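Sugar isomerase (Sinorhizobium meliloti, PDB 3QC0) is a zinc-binding TIM-barrel protein that probably isomerises a sugar, though its substrate is not established. Local coordinates at residues Ile9-Ile14 against Cys18-Ala23; His30-Ile35 against Glu262-Cys267. One frame throughout, in Å; residues are numbered along the deposited sequence.

Contact 1: Ile9-Ile14 against Cys18-Ala23; sequences INLATI and CGFAEA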
# COMPACT_ATOMS: atom_id res chain seq x y z
N ILE A 9 11.64 -14.38 -17.64
CA ILE A 9 12.41 -13.97 -16.46
C ILE A 9 12.77 -12.49 -16.59
O ILE A 9 13.45 -12.08 -17.52
CB ILE A 9 13.70 -14.81 -16.26
CG1 ILE A 9 13.36 -16.31 -16.15
CG2 ILE A 9 14.51 -14.29 -15.05
CD1 ILE A 9 12.61 -16.76 -14.91
N ASN A 10 12.26 -11.68 -15.67
CA ASN A 10 12.72 -10.31 -15.54
C ASN A 10 14.12 -10.43 -14.93
O ASN A 10 14.30 -11.08 -13.91
CB ASN A 10 11.76 -9.50 -14.67
CG ASN A 10 12.16 -8.09 -14.53
OD1 ASN A 10 13.26 -7.79 -14.00
ND2 ASN A 10 11.23 -7.17 -14.87
N LEU A 11 15.11 -9.83 -15.58
CA LEU A 11 16.49 -10.07 -15.20
C LEU A 11 16.87 -9.45 -13.87
O LEU A 11 17.92 -9.72 -13.33
CB LEU A 11 17.42 -9.58 -16.31
CG LEU A 11 17.20 -10.27 -17.67
CD1 LEU A 11 18.35 -9.91 -18.67
CD2 LEU A 11 17.02 -11.78 -17.57
N ALA A 12 15.98 -8.66 -13.27
CA ALA A 12 16.22 -8.26 -11.88
C ALA A 12 16.33 -9.47 -10.98
O ALA A 12 17.01 -9.44 -9.96
CB ALA A 12 15.10 -7.35 -11.38
N THR A 13 15.65 -10.54 -11.34
CA THR A 13 15.60 -11.76 -10.53
C THR A 13 16.99 -12.34 -10.25
O THR A 13 17.22 -12.91 -9.18
CB THR A 13 14.68 -12.79 -11.19
OG1 THR A 13 13.37 -12.22 -11.23
CG2 THR A 13 14.59 -14.13 -10.42
N ILE A 14 17.90 -12.15 -11.21
CA ILE A 14 19.29 -12.65 -11.04
C ILE A 14 20.29 -11.52 -11.30
O ILE A 14 21.39 -11.72 -11.87
CB ILE A 14 19.56 -13.92 -11.94
CG1 ILE A 14 19.14 -13.69 -13.39
CG2 ILE A 14 18.86 -15.18 -11.33
CD1 ILE A 14 19.60 -14.83 -14.37
N CYS A 18 24.37 -12.02 -12.49
CA CYS A 18 24.52 -12.08 -13.93
C CYS A 18 24.32 -10.75 -14.59
O CYS A 18 23.34 -10.07 -14.31
CB CYS A 18 23.52 -13.05 -14.56
SG CYS A 18 23.53 -14.73 -13.95
N GLY A 19 25.21 -10.43 -15.52
CA GLY A 19 24.93 -9.39 -16.48
C GLY A 19 24.06 -9.97 -17.58
O GLY A 19 23.66 -11.12 -17.54
N PHE A 20 23.80 -9.16 -18.61
CA PHE A 20 22.82 -9.52 -19.63
C PHE A 20 23.11 -10.83 -20.37
O PHE A 20 22.24 -11.68 -20.52
CB PHE A 20 22.71 -8.36 -20.66
CG PHE A 20 21.66 -8.56 -21.71
CD1 PHE A 20 21.92 -9.25 -22.87
CD2 PHE A 20 20.40 -7.96 -21.57
CE1 PHE A 20 20.93 -9.42 -23.82
CE2 PHE A 20 19.43 -8.13 -22.50
CZ PHE A 20 19.68 -8.83 -23.67
N ALA A 21 24.34 -11.00 -20.89
CA ALA A 21 24.64 -12.18 -21.65
C ALA A 21 24.55 -13.47 -20.86
O ALA A 21 24.02 -14.47 -21.36
CB ALA A 21 26.04 -12.06 -22.26
N GLU A 22 25.08 -13.44 -19.63
CA GLU A 22 25.03 -14.64 -18.78
C GLU A 22 23.61 -14.95 -18.35
O GLU A 22 23.21 -16.11 -18.30
CB GLU A 22 25.89 -14.49 -17.52
CG GLU A 22 26.08 -15.88 -16.85
CD GLU A 22 26.69 -15.81 -15.48
OE1 GLU A 22 27.29 -14.76 -15.13
OE2 GLU A 22 26.56 -16.82 -14.76
N ALA A 23 22.84 -13.91 -18.04
CA ALA A 23 21.44 -14.10 -17.70
C ALA A 23 20.70 -14.78 -18.84
O ALA A 23 19.97 -15.72 -18.66
CB ALA A 23 20.79 -12.76 -17.34
O HOH W 1 20.51 -10.29 -14.61
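Ala23 of helix 20-29 turns its methyl toward the end of the first barrel strand, where Leu11 and Ile14 close on it; the contact spans the first beta-to-alpha turn of a TIM barrel, within the beta-alpha-beta unit of strand 7-10, helix 20-29 and strand 34-36. Ile14 CD1 comes to 3.8 Å from Ala23 CB, and Leu11 CD2 lies 3.9 Å from the same methyl. A side chain as short as alanine suits a helix face that receives two branched residues at once. Ile14 reaches across by its first torsion: with chi1 at 50°, CG1 sits between the backbone N and the carbonyl carbon, and the extended chi2 then carries CD1 forward over Ala23 and beside Cys18, whose SG is 4.0 Å away. Leu11 uses both branches, its CD1 also meeting Phe20 CD2 obliquely at 4.1 Å. The bond from CA to CB of Phe20 points away from this seam, and its ring also packs on Ile35 and Pro37.

The turn before the helix is organised by one side chain, Asn10, and by backbone groups and a water. Asn10 begins an Asx turn, its OD1 accepting from Ala12 N at 2.9 Å in the carbonyl plane. That carboxamide is gripped at both ends, since OD1 also takes a bond from Trp38 and ND2 bonds Glu246, which suits asparagine with its acceptor and donor side by side. Across the turn, the bond from Cys18 N to Ile14 O is weak, bent to 132°, while a water lies 2.9 Å from both Leu11 O and Cys18 O.

Contact 2: His30-Ile35 against Glu262-Cys267; sequences HGITAI and EVIATC
The His30 imidazole presents one face to helix 260-274: Ile264 CG2 sits over it, 4.0 Å from the ring centroid and 29° off the normal, a CH-pi contact, and the backbone N of Ala265 lies over the same face. At the far end of the ring CE1 meets Ala265 CB at 3.6 Å, while NE2 is hydrogen-bonded to Asp261 OD1 in the preceding turn of that helix, a bond that helps to fix the ring's rotation. Histidine offers an aromatic face to the isoleucine methyl, while a ring nitrogen bonds the acid.

In the TIM barrel this joins the last helix to the turn between helix 20-29 and strand 34-36. Gly31, at positive phi, is the C-prime residue of the Schellman motif ending that first helix, a place glycine fills without strain.

Near the CB end of the histidine, Ile32 CD1 presses on Ile264 CG2 at 3.5 Å, tighter than usual for two carbons. Ile264 keeps CG2 anti to its own nitrogen, and this branch serves both His30 and Ile32; the other, ending in CD1, leads away from the contact. A beta-branched residue suits this position because its two arms can pack in different directions.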
# COMPACT_ATOMS: atom_id res chain seq x y z
N HIS A 30 17.74 -23.35 -19.39
CA HIS A 30 16.53 -23.90 -18.78
C HIS A 30 15.30 -23.88 -19.68
O HIS A 30 14.18 -24.06 -19.19
CB HIS A 30 16.20 -23.15 -17.49
CG HIS A 30 17.15 -23.41 -16.37
ND1 HIS A 30 16.94 -24.41 -15.44
CD2 HIS A 30 18.30 -22.79 -16.01
CE1 HIS A 30 17.91 -24.39 -14.56
NE2 HIS A 30 18.76 -23.42 -14.88
N GLY A 31 15.48 -23.63 -20.97
CA GLY A 31 14.33 -23.66 -21.88
C GLY A 31 13.50 -22.38 -21.86
O GLY A 31 12.33 -22.39 -22.32
N ILE A 32 14.07 -21.30 -21.33
CA ILE A 32 13.32 -20.04 -21.21
C ILE A 32 13.72 -19.15 -22.38
O ILE A 32 14.92 -18.88 -22.57
CB ILE A 32 13.52 -19.36 -19.83
CG1 ILE A 32 12.88 -20.21 -18.72
CG2 ILE A 32 12.92 -17.95 -19.81
CD1 ILE A 32 13.47 -19.94 -17.35
N THR A 33 12.74 -18.74 -23.18
CA THR A 33 13.02 -17.87 -24.34
C THR A 33 12.41 -16.47 -24.28
O THR A 33 12.25 -15.79 -25.31
CB THR A 33 12.57 -18.54 -25.66
OG1 THR A 33 11.17 -18.84 -25.59
CG2 THR A 33 13.38 -19.83 -25.94
N ALA A 34 12.03 -16.04 -23.07
CA ALA A 34 11.49 -14.71 -22.91
C ALA A 34 12.13 -14.11 -21.66
O ALA A 34 12.30 -14.80 -20.65
CB ALA A 34 9.98 -14.78 -22.74
N ILE A 35 12.49 -12.84 -21.75
CA ILE A 35 13.16 -12.10 -20.71
C ILE A 35 12.54 -10.71 -20.61
O ILE A 35 11.84 -10.26 -21.52
CB ILE A 35 14.70 -12.00 -20.93
CG1 ILE A 35 15.05 -11.31 -22.28
CG2 ILE A 35 15.33 -13.41 -20.90
CD1 ILE A 35 16.44 -10.74 -22.29
N GLU A 262 20.38 -22.15 -9.73
CA GLU A 262 19.39 -22.62 -8.77
C GLU A 262 18.17 -21.69 -8.77
O GLU A 262 17.02 -22.16 -8.69
CB GLU A 262 19.97 -22.70 -7.38
CG GLU A 262 19.05 -23.48 -6.44
CD GLU A 262 19.32 -23.23 -4.99
OE1 GLU A 262 20.24 -22.42 -4.66
OE2 GLU A 262 18.60 -23.83 -4.16
N VAL A 263 18.41 -20.39 -8.88
CA VAL A 263 17.26 -19.44 -8.85
C VAL A 263 16.33 -19.74 -10.02
O VAL A 263 15.13 -19.89 -9.84
CB VAL A 263 17.71 -18.00 -8.92
CG1 VAL A 263 16.50 -17.05 -8.92
CG2 VAL A 263 18.64 -17.67 -7.75
N ILE A 264 16.90 -19.87 -11.23
CA ILE A 264 16.07 -20.06 -12.42
C ILE A 264 15.40 -21.45 -12.43
O ILE A 264 14.22 -21.59 -12.82
CB ILE A 264 16.86 -19.83 -13.72
CG1 ILE A 264 17.41 -18.42 -13.78
CG2 ILE A 264 15.97 -20.12 -14.92
CD1 ILE A 264 16.35 -17.29 -13.65
N ALA A 265 16.14 -22.47 -11.99
CA ALA A 265 15.54 -23.78 -11.77
C ALA A 265 14.33 -23.70 -10.85
O ALA A 265 13.28 -24.31 -11.15
CB ALA A 265 16.59 -24.77 -11.19
N THR A 266 14.47 -22.95 -9.75
CA THR A 266 13.37 -22.81 -8.77
C THR A 266 12.24 -22.01 -9.42
O THR A 266 11.07 -22.40 -9.26
CB THR A 266 13.87 -22.15 -7.47
OG1 THR A 266 14.99 -22.92 -6.96
CG2 THR A 266 12.75 -22.01 -6.42
N CYS A 267 12.54 -20.95 -10.18
CA CYS A 267 11.46 -20.25 -10.90
C CYS A 267 10.68 -21.19 -11.79
O CYS A 267 9.49 -21.11 -11.85
CB CYS A 267 11.92 -19.07 -11.76
SG CYS A 267 12.71 -17.76 -10.89

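How the contacts relate
Contacts 1 and 2 have centres 10 Å apart and lie in series along the chain, joined through neighbouring strands 7-10 and 34-36. Ile9 N and Ala34 O, 3.1 Å apart, probably hydrogen-bond in the barrel sheet. Helix 260-274 bridges the two as well: Ile9 CG2 packs on Ile264 CD1 at 3.8 Å, and Thr13 CG2 lies equally far from Val263 CG1. Neither contact supplies a zinc ligand. The Leu11 side chain is about 12 Å from the zinc and about 9 Å from that of its ligand Glu248, whereas the Ile264 side chain is about 11 Å from that of Glu248.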